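Local structure of sulfoquinovosidase (Escherichia coli, 5AEG) at residues P37-G42 and I89-N94; K64-D69 and F83-D88; W626-P631 and P659-A664; A529-M534 and Y605-G610. The protein hydrolyses sulfoquinovosyl diacylglycerides and sulfoquinovosyl glycerol to release sulfoquinovose, acting as a family 31 glycoside hydrolase that feeds bacterial sulfoglycolysis. All coordinates share one frame; numbering follows the deposited sequence.

Contact 1: P37-G42 and I89-N94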
loop_
_atom_site.group_PDB
_atom_site.type_symbol
_atom_site.label_atom_id
_atom_site.label_comp_id
_atom_site.label_asym_id
_atom_site.label_seq_id
_atom_site.Cartn_x
_atom_site.Cartn_y
_atom_site.Cartn_z
ATOM N N PRO A 37 29.154 17.110 10.577
ATOM C CA PRO A 37 29.290 15.745 10.092
ATOM C C PRO A 37 27.986 15.254 9.405
ATOM O O PRO A 37 26.889 15.807 9.644
ATOM C CB PRO A 37 29.563 14.926 11.392
ATOM C CG PRO A 37 29.068 15.770 12.487
ATOM C CD PRO A 37 29.097 17.190 12.036
ATOM N N CYS A 38 28.127 14.223 8.612
ATOM C CA CYS A 38 27.055 13.614 7.925
ATOM C C CYS A 38 26.712 12.309 8.586
ATOM O O CYS A 38 25.642 11.729 8.270
ATOM C CB CYS A 38 27.418 13.366 6.479
ATOM S SG CYS A 38 28.560 12.053 6.035
ATOM N N LEU A 39 27.557 11.842 9.531
ATOM C CA LEU A 39 27.347 10.477 10.083
ATOM C C LEU A 39 27.527 10.366 11.554
ATOM O O LEU A 39 28.464 10.946 12.116
ATOM C CB LEU A 39 28.174 9.473 9.349
ATOM C CG LEU A 39 28.237 8.032 9.786
ATOM C CD1 LEU A 39 26.911 7.282 9.531
ATOM C CD2 LEU A 39 29.313 7.287 9.064
ATOM N N TRP A 40 26.513 9.743 12.214
ATOM C CA TRP A 40 26.572 9.370 13.606
ATOM C C TRP A 40 26.302 7.865 13.699
ATOM O O TRP A 40 25.520 7.300 12.927
ATOM C CB TRP A 40 25.508 10.103 14.480
ATOM C CG TRP A 40 25.575 11.560 14.668
ATOM C CD1 TRP A 40 25.812 12.186 15.810
ATOM C CD2 TRP A 40 25.345 12.582 13.682
ATOM N NE1 TRP A 40 25.729 13.541 15.660
ATOM C CE2 TRP A 40 25.492 13.821 14.337
ATOM C CE3 TRP A 40 25.064 12.564 12.316
ATOM C CZ2 TRP A 40 25.349 15.052 13.687
ATOM C CZ3 TRP A 40 24.913 13.765 11.643
ATOM C CH2 TRP A 40 25.016 15.005 12.337
ATOM N N ILE A 41 26.994 7.178 14.615
ATOM C CA ILE A 41 26.706 5.806 14.936
ATOM C C ILE A 41 26.558 5.639 16.463
ATOM O O ILE A 41 26.958 6.469 17.249
ATOM C CB ILE A 41 27.714 4.814 14.347
ATOM C CG1 ILE A 41 29.108 4.892 15.031
ATOM C CG2 ILE A 41 27.930 5.133 12.882
ATOM C CD1 ILE A 41 30.033 3.722 14.642
ATOM N N GLY A 42 26.031 4.508 16.859
ATOM C CA GLY A 42 25.856 4.268 18.268
ATOM C C GLY A 42 25.121 2.983 18.509
ATOM O O GLY A 42 25.203 2.054 17.744
ATOM N N ILE A 89 36.352 4.220 17.632
ATOM C CA ILE A 89 34.973 4.153 17.066
ATOM C C ILE A 89 35.102 4.512 15.604
ATOM O O ILE A 89 35.639 5.583 15.290
ATOM C CB ILE A 89 34.042 5.176 17.792
ATOM C CG1 ILE A 89 34.187 5.031 19.292
ATOM C CG2 ILE A 89 32.560 5.014 17.368
ATOM C CD1 ILE A 89 33.988 6.348 20.037
ATOM N N SER A 90 34.590 3.668 14.712
ATOM C CA SER A 90 34.715 3.952 13.332
ATOM C C SER A 90 33.633 3.285 12.508
ATOM O O SER A 90 32.932 2.315 12.965
ATOM C CB SER A 90 36.121 3.477 12.831
ATOM O OG SER A 90 36.225 2.113 12.998
ATOM N N ALA A 91 33.535 3.758 11.268
ATOM C CA ALA A 91 32.692 3.070 10.282
ATOM C C ALA A 91 33.274 3.290 8.879
ATOM O O ALA A 91 33.950 4.273 8.671
ATOM C CB ALA A 91 31.266 3.678 10.330
ATOM N N THR A 92 32.922 2.467 7.926
ATOM C CA THR A 92 33.390 2.681 6.527
ATOM C C THR A 92 32.205 2.910 5.597
ATOM O O THR A 92 31.143 2.296 5.765
ATOM C CB THR A 92 34.166 1.501 5.946
ATOM O OG1 THR A 92 33.345 0.390 6.048
ATOM C CG2 THR A 92 35.441 1.204 6.754
ATOM N N LEU A 93 32.384 3.813 4.656
ATOM C CA LEU A 93 31.388 4.086 3.620
ATOM C C LEU A 93 32.047 3.900 2.289
ATOM O O LEU A 93 33.023 4.610 1.970
ATOM C CB LEU A 93 30.869 5.518 3.753
ATOM C CG LEU A 93 29.949 5.990 2.604
ATOM C CD1 LEU A 93 28.660 5.162 2.634
ATOM C CD2 LEU A 93 29.685 7.458 2.653
ATOM N N ASN A 94 31.609 2.900 1.550
ATOM C CA ASN A 94 32.007 2.708 0.197
ATOM C C ASN A 94 31.035 3.399 -0.759
ATOM O O ASN A 94 29.791 3.222 -0.645
ATOM C CB ASN A 94 32.079 1.222 -0.136
ATOM C CG ASN A 94 33.339 0.895 -0.886
ATOM O OD1 ASN A 94 34.329 0.533 -0.251
ATOM N ND2 ASN A 94 33.355 1.127 -2.221
#
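Ile41 and Ile89 lie alongside each other and point opposite ways, Ile41 CD1 being 3.9 Å from Ile89 CG2. The first torsion of Ile41 (chi1 70°) sets CG1 between its backbone N and carbonyl carbon, and from there CD1 reaches on to the other backbone, where it sits 3.6 Å from Ser90 O. The second branch, CG2, stands beside the backbone N and faces Ala91, with 4.4 Å between Ile41 CG2 and Ala91 CB. The same methyl is approached from Leu39, whose CD2 is 4.3 Å from Ala91 CB. Ala91 is thus the small meeting point of two larger side chains, and the segments meet by van der Waals packing, with no hydrogen bond between them. The strands run at 124° to each other, their axes 8.4 Å apart at the closest, too far for direct backbone pairing. Ser90 turns its side chain the other way, and its N bonds to Asp110. In the strand order of the N-terminal domain, 79-85 and 56-74 come between 89-97 and 39-49; Leu67 touches Ile41, Ile89 and Ala91, while Phe83 packs on Leu39.

Contact 2: K64-D69 and F83-D88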
loop_
_atom_site.group_PDB
_atom_site.type_symbol
_atom_site.label_atom_id
_atom_site.label_comp_id
_atom_site.label_asym_id
_atom_site.label_seq_id
_atom_site.Cartn_x
_atom_site.Cartn_y
_atom_site.Cartn_z
ATOM N N LYS A 64 24.996 7.789 20.951
ATOM C CA LYS A 64 24.907 8.391 19.646
ATOM C C LYS A 64 26.176 9.297 19.517
ATOM O O LYS A 64 26.324 10.277 20.266
ATOM C CB LYS A 64 23.598 9.233 19.555
ATOM C CG LYS A 64 23.488 9.983 18.276
ATOM C CD LYS A 64 22.281 10.870 18.232
ATOM C CE LYS A 64 21.954 11.139 16.770
ATOM N NZ LYS A 64 21.164 12.355 16.627
ATOM N N ILE A 65 27.033 8.967 18.572
ATOM C CA ILE A 65 28.378 9.593 18.483
ATOM C C ILE A 65 28.639 10.047 17.070
ATOM O O ILE A 65 28.494 9.256 16.139
ATOM C CB ILE A 65 29.484 8.553 18.807
ATOM C CG1 ILE A 65 29.217 7.934 20.154
ATOM C CG2 ILE A 65 30.833 9.251 18.837
ATOM C CD1 ILE A 65 29.837 6.588 20.364
ATOM N N ALA A 66 29.036 11.295 16.927
ATOM C CA ALA A 66 29.294 11.919 15.658
ATOM C C ALA A 66 30.667 11.497 15.200
ATOM O O ALA A 66 31.639 11.603 15.997
ATOM C CB ALA A 66 29.235 13.444 15.827
ATOM N N LEU A 67 30.742 10.932 13.998
ATOM C CA LEU A 67 31.990 10.518 13.379
ATOM C C LEU A 67 32.510 11.701 12.573
ATOM O O LEU A 67 32.320 11.820 11.381
ATOM C CB LEU A 67 31.879 9.238 12.596
ATOM C CG LEU A 67 31.287 8.067 13.333
ATOM C CD1 LEU A 67 31.417 6.837 12.448
ATOM C CD2 LEU A 67 31.944 7.789 14.666
ATOM N N THR A 68 33.211 12.567 13.305
ATOM C CA THR A 68 33.653 13.837 12.774
ATOM C C THR A 68 34.873 13.693 11.822
ATOM O O THR A 68 35.072 14.520 10.896
ATOM C CB THR A 68 34.042 14.748 13.903
ATOM O OG1 THR A 68 35.020 14.084 14.710
ATOM C CG2 THR A 68 32.821 15.131 14.773
ATOM N N ASP A 69 35.661 12.639 11.998
ATOM C CA ASP A 69 36.908 12.506 11.225
ATOM C C ASP A 69 36.730 11.591 10.059
ATOM O O ASP A 69 36.094 10.524 10.159
ATOM C CB ASP A 69 38.037 11.907 12.098
ATOM C CG ASP A 69 38.264 12.658 13.385
ATOM O OD1 ASP A 69 37.852 13.839 13.477
ATOM O OD2 ASP A 69 38.795 12.051 14.351
ATOM N N PHE A 83 35.332 6.682 8.385
ATOM C CA PHE A 83 34.892 7.681 9.390
ATOM C C PHE A 83 35.304 7.208 10.788
ATOM O O PHE A 83 35.247 6.023 11.088
ATOM C CB PHE A 83 33.326 7.830 9.409
ATOM C CG PHE A 83 32.761 8.512 8.217
ATOM C CD1 PHE A 83 32.644 9.849 8.175
ATOM C CD2 PHE A 83 32.309 7.770 7.159
ATOM C CE1 PHE A 83 32.087 10.503 7.095
ATOM C CE2 PHE A 83 31.713 8.391 6.083
ATOM C CZ PHE A 83 31.627 9.731 6.029
ATOM N N SER A 84 35.604 8.149 11.670
ATOM C CA SER A 84 36.007 7.743 12.930
ATOM C C SER A 84 35.824 8.871 13.919
ATOM O O SER A 84 35.530 10.032 13.594
ATOM C CB SER A 84 37.484 7.226 12.891
ATOM O OG SER A 84 38.290 8.361 12.688
ATOM N N ARG A 85 35.920 8.494 15.180
ATOM C CA ARG A 85 35.943 9.462 16.282
ATOM C C ARG A 85 36.946 8.924 17.358
ATOM O O ARG A 85 36.882 7.771 17.760
ATOM C CB ARG A 85 34.579 9.582 16.931
ATOM C CG ARG A 85 34.516 10.614 18.024
ATOM C CD ARG A 85 34.670 11.966 17.424
ATOM N NE ARG A 85 34.496 12.964 18.471
ATOM C CZ ARG A 85 33.324 13.468 18.864
ATOM N NH1 ARG A 85 32.150 13.090 18.299
ATOM N NH2 ARG A 85 33.333 14.370 19.837
ATOM N N GLY A 86 37.927 9.733 17.719
ATOM C CA GLY A 86 39.007 9.244 18.656
ATOM C C GLY A 86 39.761 8.113 18.068
ATOM O O GLY A 86 40.002 8.074 16.846
ATOM N N SER A 87 40.143 7.138 18.898
ATOM C CA SER A 87 40.935 6.006 18.477
ATOM C C SER A 87 40.193 4.725 18.259
ATOM O O SER A 87 40.761 3.834 17.651
ATOM C CB SER A 87 42.025 5.668 19.539
ATOM O OG SER A 87 41.412 5.209 20.722
ATOM N N ASP A 88 38.954 4.642 18.740
ATOM C CA ASP A 88 38.263 3.372 19.041
ATOM C C ASP A 88 36.895 3.198 18.301
ATOM O O ASP A 88 36.312 2.149 18.414
ATOM C CB ASP A 88 37.989 3.254 20.590
ATOM C CG ASP A 88 37.211 4.521 21.174
ATOM O OD1 ASP A 88 37.129 5.540 20.435
ATOM O OD2 ASP A 88 36.729 4.584 22.354
HETATM O O HOH W 1 38.508 12.403 17.062
#
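Ser84 and Asp69 form an antiparallel hydrogen-bonded pair: Ser84 N donates to Asp69 O at 2.9 Å, and Asp69 N to Ser84 O at 3.1 Å. Asp69 O also takes a CA-H...O contact, 3.2 Å from Phe83 CA. A further hydrogen bond comes from a side chain, Arg85 NH1 donating to Ala66 O at 2.8 Å. It is fairly straight (158° at the hydrogen) and meets a lone pair in the carbonyl plane, with the oxygen also close to the guanidinium plane. The bend at chi2 (68°) brings Arg85 CD to 3.5 Å from Thr68 OG1; Thr68 CG2 stands over one face of the guanidinium. An alanine at Arg85 would probably leave Ala66 O without this donor and open a gap beside Ile65 CG2 and Thr68. Charge and water gather at Asp69: its OD1 forms a salt bridge with Lys34 and accepts a bond from Thr68 OG1, which comes from above the carboxylate plane. A water donates to Asp69 OD2 and accepts from Gly86 N, bridging the segments. Apolar packing is centred on Leu67, which crosses Phe83 at about a right angle, Leu67 CD1 being 3.7 Å from Phe83 CB; Leu67 CD2 lies against Arg85 CB. Cross-strand pairing of this kind is characteristic of an antiparallel beta hairpin, here strands 56-74 and 79-85 of the galactose mutarotase-like N-terminal domain.

Contact 3: W626-P631 and P659-A664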
loop_
_atom_site.group_PDB
_atom_site.type_symbol
_atom_site.label_atom_id
_atom_site.label_comp_id
_atom_site.label_asym_id
_atom_site.label_seq_id
_atom_site.Cartn_x
_atom_site.Cartn_y
_atom_site.Cartn_z
ATOM N N TRP A 626 -17.986 21.433 -5.145
ATOM C CA TRP A 626 -16.644 21.011 -4.833
ATOM C C TRP A 626 -15.633 21.913 -5.566
ATOM O O TRP A 626 -15.882 22.340 -6.710
ATOM C CB TRP A 626 -16.441 19.549 -5.265
ATOM C CG TRP A 626 -15.201 18.927 -4.679
ATOM C CD1 TRP A 626 -14.081 18.552 -5.302
ATOM C CD2 TRP A 626 -15.056 18.575 -3.319
ATOM N NE1 TRP A 626 -13.199 17.972 -4.389
ATOM C CE2 TRP A 626 -13.762 18.016 -3.159
ATOM C CE3 TRP A 626 -15.901 18.732 -2.173
ATOM C CZ2 TRP A 626 -13.305 17.574 -1.934
ATOM C CZ3 TRP A 626 -15.416 18.297 -0.904
ATOM C CH2 TRP A 626 -14.114 17.785 -0.823
ATOM N N THR A 627 -14.535 22.176 -4.881
ATOM C CA THR A 627 -13.446 23.119 -5.331
ATOM C C THR A 627 -12.202 22.291 -5.461
ATOM O O THR A 627 -11.902 21.448 -4.590
ATOM C CB THR A 627 -13.338 24.261 -4.301
ATOM O OG1 THR A 627 -14.561 25.003 -4.272
ATOM C CG2 THR A 627 -12.192 25.225 -4.635
ATOM N N LEU A 628 -11.500 22.445 -6.575
ATOM C CA LEU A 628 -10.343 21.679 -6.918
ATOM C C LEU A 628 -9.491 22.570 -7.805
ATOM O O LEU A 628 -9.895 23.717 -8.120
ATOM C CB LEU A 628 -10.735 20.436 -7.694
ATOM C CG LEU A 628 -11.500 20.735 -8.967
ATOM C CD1 LEU A 628 -10.867 19.951 -10.093
ATOM C CD2 LEU A 628 -12.987 20.412 -8.814
ATOM N N TYR A 629 -8.364 22.017 -8.224
ATOM C CA TYR A 629 -7.383 22.727 -9.015
ATOM C C TYR A 629 -7.251 22.119 -10.377
ATOM O O TYR A 629 -6.982 20.938 -10.507
ATOM C CB TYR A 629 -5.994 22.774 -8.264
ATOM C CG TYR A 629 -4.979 23.507 -9.085
ATOM C CD1 TYR A 629 -5.034 24.934 -9.199
ATOM C CD2 TYR A 629 -4.024 22.836 -9.812
ATOM C CE1 TYR A 629 -4.061 25.638 -9.965
ATOM C CE2 TYR A 629 -3.076 23.535 -10.592
ATOM C CZ TYR A 629 -3.146 24.944 -10.690
ATOM O OH TYR A 629 -2.172 25.580 -11.503
ATOM N N LEU A 630 -7.327 22.947 -11.442
ATOM C CA LEU A 630 -6.964 22.480 -12.750
ATOM C C LEU A 630 -5.638 23.096 -13.218
ATOM O O LEU A 630 -5.485 24.335 -13.146
ATOM C CB LEU A 630 -8.067 22.869 -13.765
ATOM C CG LEU A 630 -9.471 22.293 -13.519
ATOM C CD1 LEU A 630 -10.515 22.850 -14.561
ATOM C CD2 LEU A 630 -9.458 20.802 -13.615
ATOM N N PRO A 631 -4.678 22.249 -13.620
ATOM C CA PRO A 631 -3.476 22.813 -14.193
ATOM C C PRO A 631 -3.848 23.361 -15.643
ATOM O O PRO A 631 -5.013 23.179 -16.138
ATOM C CB PRO A 631 -2.537 21.646 -14.313
ATOM C CG PRO A 631 -3.487 20.476 -14.628
ATOM C CD PRO A 631 -4.777 20.816 -13.914
ATOM N N PRO A 659 -16.543 15.232 -9.440
ATOM C CA PRO A 659 -15.756 16.283 -10.161
ATOM C C PRO A 659 -14.663 15.652 -10.981
ATOM O O PRO A 659 -13.610 15.245 -10.407
ATOM C CB PRO A 659 -15.216 17.146 -9.033
ATOM C CG PRO A 659 -16.072 16.824 -7.833
ATOM C CD PRO A 659 -16.347 15.347 -7.988
ATOM N N VAL A 660 -14.994 15.409 -12.266
ATOM C CA VAL A 660 -14.189 14.677 -13.193
ATOM C C VAL A 660 -14.097 15.537 -14.455
ATOM O O VAL A 660 -15.124 15.972 -14.969
ATOM C CB VAL A 660 -14.800 13.294 -13.549
ATOM C CG1 VAL A 660 -14.032 12.621 -14.667
ATOM C CG2 VAL A 660 -14.821 12.343 -12.303
ATOM N N PHE A 661 -12.881 15.759 -14.944
ATOM C CA PHE A 661 -12.676 16.545 -16.134
ATOM C C PHE A 661 -11.781 15.784 -17.068
ATOM O O PHE A 661 -10.975 14.954 -16.628
ATOM C CB PHE A 661 -12.020 17.888 -15.755
ATOM C CG PHE A 661 -12.747 18.670 -14.760
ATOM C CD1 PHE A 661 -12.726 18.308 -13.423
ATOM C CD2 PHE A 661 -13.433 19.826 -15.136
ATOM C CE1 PHE A 661 -13.426 19.058 -12.503
ATOM C CE2 PHE A 661 -14.081 20.582 -14.226
ATOM C CZ PHE A 661 -14.106 20.191 -12.904
ATOM N N TYR A 662 -11.937 15.958 -18.352
ATOM C CA TYR A 662 -11.050 15.364 -19.299
ATOM C C TYR A 662 -10.454 16.375 -20.312
ATOM O O TYR A 662 -11.017 17.455 -20.528
ATOM C CB TYR A 662 -11.681 14.191 -20.033
ATOM C CG TYR A 662 -12.810 14.558 -21.043
ATOM C CD1 TYR A 662 -12.535 14.924 -22.349
ATOM C CD2 TYR A 662 -14.119 14.588 -20.639
ATOM C CE1 TYR A 662 -13.558 15.268 -23.268
ATOM C CE2 TYR A 662 -15.173 14.943 -21.541
ATOM C CZ TYR A 662 -14.886 15.225 -22.862
ATOM O OH TYR A 662 -15.967 15.575 -23.697
ATOM N N ARG A 663 -9.331 15.976 -20.878
ATOM C CA ARG A 663 -8.547 16.843 -21.795
ATOM C C ARG A 663 -9.318 16.808 -23.182
ATOM O O ARG A 663 -9.464 15.767 -23.800
ATOM C CB ARG A 663 -7.110 16.322 -21.980
ATOM C CG ARG A 663 -6.220 16.517 -20.746
ATOM C CD ARG A 663 -4.795 16.075 -20.975
ATOM N NE ARG A 663 -4.202 16.835 -22.059
ATOM C CZ ARG A 663 -3.828 16.355 -23.235
ATOM N NH1 ARG A 663 -4.000 15.065 -23.583
ATOM N NH2 ARG A 663 -3.323 17.243 -24.125
ATOM N N ALA A 664 -9.787 17.972 -23.608
ATOM C CA ALA A 664 -10.424 18.182 -24.953
ATOM C C ALA A 664 -9.616 17.575 -26.045
ATOM O O ALA A 664 -10.170 17.010 -26.939
ATOM C CB ALA A 664 -10.603 19.671 -25.183
#
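Phe661 packs against Leu628 and Leu630, and its contacts are followed here outward from CB. Its CB points to the facing strand, and the first torsion (chi1 -56°) places CG beside the backbone N, anti to the carbonyl carbon. CG is the first atom to touch, 4.1 Å from Leu630 CD2. CD1, next along the ring, is equally near that methyl and also approaches Leu628 CD1. The Leu630 methyl therefore lies over the ring face as a CH-pi contact, with CD2 4.2 Å from the Phe661 ring centroid and 16° off its normal, though the two side chains as a whole cross at about a right angle. Further out, CE1 of Phe661 makes the shortest contact of this ring, 3.6 Å to Leu628 CD1, and Leu628 CD2 also comes near CE1. Here the two side chains reach toward each other tip to tip. Leu628 CD2 has a second neighbour in Pro659 CB at 4.0 Å. Pro659 carries the packing on to Trp626: its CG lies 3.7 Å from Trp626 CD1 and rests near Trp626 CB as well. No hydrogen bond links the segments, and all five residues are buried, as expected where two beta layers pack face against face. Strand 625-630 pairs with 647-652 in one layer, and strand 660-663 lies between 613-615 and 635-637 in the other; Leu614, Trp635 and Val651 add their side chains to this interior of the C-terminal domain.

Contact 4: A529-M534 and Y605-G610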
loop_
_atom_site.group_PDB
_atom_site.type_symbol
_atom_site.label_atom_id
_atom_site.label_comp_id
_atom_site.label_asym_id
_atom_site.label_seq_id
_atom_site.Cartn_x
_atom_site.Cartn_y
_atom_site.Cartn_z
ATOM N N ALA A 529 -15.402 4.267 -9.226
ATOM C CA ALA A 529 -15.640 4.142 -10.667
ATOM C C ALA A 529 -14.553 4.830 -11.502
ATOM O O ALA A 529 -14.456 4.543 -12.694
ATOM C CB ALA A 529 -16.994 4.775 -11.005
ATOM N N PHE A 530 -13.761 5.709 -10.875
ATOM C CA PHE A 530 -12.550 6.324 -11.466
ATOM C C PHE A 530 -11.224 5.823 -10.943
ATOM O O PHE A 530 -10.306 6.602 -10.670
ATOM C CB PHE A 530 -12.725 7.851 -11.414
ATOM C CG PHE A 530 -13.855 8.303 -12.317
ATOM C CD1 PHE A 530 -13.606 8.578 -13.663
ATOM C CD2 PHE A 530 -15.133 8.395 -11.859
ATOM C CE1 PHE A 530 -14.597 9.004 -14.525
ATOM C CE2 PHE A 530 -16.161 8.779 -12.725
ATOM C CZ PHE A 530 -15.882 9.133 -14.057
ATOM N N THR A 531 -11.195 4.507 -10.707
ATOM C CA THR A 531 -10.010 3.782 -10.237
ATOM C C THR A 531 -9.971 2.489 -11.040
ATOM O O THR A 531 -10.926 2.185 -11.773
ATOM C CB THR A 531 -10.014 3.482 -8.710
ATOM O OG1 THR A 531 -11.003 2.496 -8.443
ATOM C CG2 THR A 531 -10.237 4.685 -7.924
ATOM N N PRO A 532 -8.872 1.695 -10.945
ATOM C CA PRO A 532 -8.899 0.519 -11.760
ATOM C C PRO A 532 -9.714 -0.713 -11.279
ATOM O O PRO A 532 -9.733 -1.775 -11.976
ATOM C CB PRO A 532 -7.410 0.129 -11.919
ATOM C CG PRO A 532 -6.737 0.724 -10.792
ATOM C CD PRO A 532 -7.510 2.028 -10.473
ATOM N N MET A 533 -10.382 -0.629 -10.136
ATOM C CA MET A 533 -11.136 -1.804 -9.657
ATOM C C MET A 533 -12.250 -1.310 -8.748
ATOM O O MET A 533 -11.993 -0.474 -7.898
ATOM C CB MET A 533 -10.189 -2.785 -8.939
ATOM C CG MET A 533 -10.892 -4.012 -8.398
ATOM S SD MET A 533 -9.680 -5.190 -7.855
ATOM C CE MET A 533 -10.763 -6.327 -6.970
ATOM N N MET A 534 -13.429 -1.851 -8.937
ATOM C CA MET A 534 -14.593 -1.584 -8.137
ATOM C C MET A 534 -14.962 -2.829 -7.308
ATOM O O MET A 534 -15.239 -3.892 -7.889
ATOM C CB MET A 534 -15.802 -1.245 -9.002
ATOM C CG MET A 534 -15.636 0.077 -9.762
ATOM S SD MET A 534 -17.155 0.650 -10.502
ATOM C CE MET A 534 -18.198 1.254 -9.133
ATOM N N TYR A 605 -5.448 15.429 -2.614
ATOM C CA TYR A 605 -6.822 14.835 -2.715
ATOM C C TYR A 605 -7.389 14.856 -4.178
ATOM O O TYR A 605 -8.579 14.711 -4.383
ATOM C CB TYR A 605 -7.740 15.492 -1.685
ATOM C CG TYR A 605 -7.216 15.317 -0.266
ATOM C CD1 TYR A 605 -7.057 14.022 0.288
ATOM C CD2 TYR A 605 -6.868 16.411 0.526
ATOM C CE1 TYR A 605 -6.543 13.840 1.560
ATOM C CE2 TYR A 605 -6.386 16.238 1.821
ATOM C CZ TYR A 605 -6.220 14.951 2.326
ATOM O OH TYR A 605 -5.678 14.792 3.605
ATOM N N GLN A 606 -6.495 14.977 -5.161
ATOM C CA GLN A 606 -6.823 14.801 -6.549
ATOM C C GLN A 606 -5.694 14.196 -7.303
ATOM O O GLN A 606 -4.545 14.168 -6.859
ATOM C CB GLN A 606 -7.238 16.179 -7.144
ATOM C CG GLN A 606 -6.230 17.231 -7.071
ATOM C CD GLN A 606 -6.677 18.504 -7.810
ATOM O OE1 GLN A 606 -7.362 19.374 -7.226
ATOM N NE2 GLN A 606 -6.424 18.549 -9.098
ATOM N N TYR A 607 -6.067 13.621 -8.462
ATOM C CA TYR A 607 -5.233 12.794 -9.231
ATOM C C TYR A 607 -5.623 12.786 -10.662
ATOM O O TYR A 607 -6.705 13.228 -11.008
ATOM C CB TYR A 607 -5.151 11.324 -8.719
ATOM C CG TYR A 607 -6.450 10.582 -8.727
ATOM C CD1 TYR A 607 -7.411 10.761 -7.679
ATOM C CD2 TYR A 607 -6.760 9.685 -9.723
ATOM C CE1 TYR A 607 -8.629 10.065 -7.677
ATOM C CE2 TYR A 607 -7.993 8.996 -9.731
ATOM C CZ TYR A 607 -8.912 9.180 -8.697
ATOM O OH TYR A 607 -10.076 8.437 -8.747
ATOM N N LEU A 608 -4.701 12.302 -11.485
ATOM C CA LEU A 608 -5.002 11.991 -12.887
ATOM C C LEU A 608 -5.221 10.460 -13.023
ATOM O O LEU A 608 -4.456 9.648 -12.482
ATOM C CB LEU A 608 -3.861 12.429 -13.782
ATOM C CG LEU A 608 -3.538 13.899 -13.843
ATOM C CD1 LEU A 608 -2.183 14.170 -14.561
ATOM C CD2 LEU A 608 -4.642 14.730 -14.415
ATOM N N LEU A 609 -6.271 10.084 -13.707
ATOM C CA LEU A 609 -6.556 8.688 -14.092
ATOM C C LEU A 609 -6.057 8.550 -15.504
ATOM O O LEU A 609 -6.663 9.079 -16.418
ATOM C CB LEU A 609 -8.036 8.367 -13.991
ATOM C CG LEU A 609 -8.527 6.935 -14.218
ATOM C CD1 LEU A 609 -7.993 5.961 -13.130
ATOM C CD2 LEU A 609 -10.046 6.874 -14.253
ATOM N N GLY A 610 -4.983 7.785 -15.668
ATOM C CA GLY A 610 -4.195 7.812 -16.922
ATOM C C GLY A 610 -3.737 9.259 -17.167
ATOM O O GLY A 610 -3.620 10.062 -16.243
#
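Tyr607 and Leu609 of a C-terminal-domain strand close on Phe530, which lies in the loop leading from helix 518-528 to strand 534-536 of the TIM barrel, so the contact is a joint between the two domains. The tight part gathers round Phe530 O. Tyr607 OH donates a 2.7 Å hydrogen bond to Phe530 O, while both methyls of Leu609 press on the same oxygen, Leu609 CD1 at 3.4 Å and Leu609 CD2 at 3.6 Å from Phe530 O. A phenylalanine in place of Tyr607 would probably leave this buried carbonyl without its tyrosine donor. The looser part consists of two longer contacts: at the rim of the Phe530 ring, Phe530 CD1 is 4.0 Å from Leu609 CD2, before the ring leads away to Val564 of helix 552-567 and Val615. Thr531 offers CG2 to Tyr607 OH at 3.8 Å, its OG1 being engaged by Ser528 O. Even this side is buried rather than open to solvent, with Met587 touching both Thr531 and Tyr607. The Phe530 oxygen lies in the plane of the Tyr607 ring, at its edge, yet the hydroxyl stands 44° out of the carbonyl plane, with a C=O...OH angle of 131°.

Contacts 1 and 2 form one neighbourhood, their centres 7 Å apart: contact 2 is nested within the chain loop closed by contact 1, and probable backbone hydrogen bonds from Phe83 N to Ala91 O and from Ile65 N to Ile41 O tie them together. Contacts 3 and 4 make a second pair, centres 13 Å apart, joined by a probable 2.8 Å bond between Gln606 NE2 and Tyr629 O and by Val660 packing on Phe530. About 49 Å separates the centres of contacts 1 and 3. All four lie away from the annotated sites, including the nucleophile Asp405, but the loop of contact 4 runs into strand 534-536, just before substrate-binding His537.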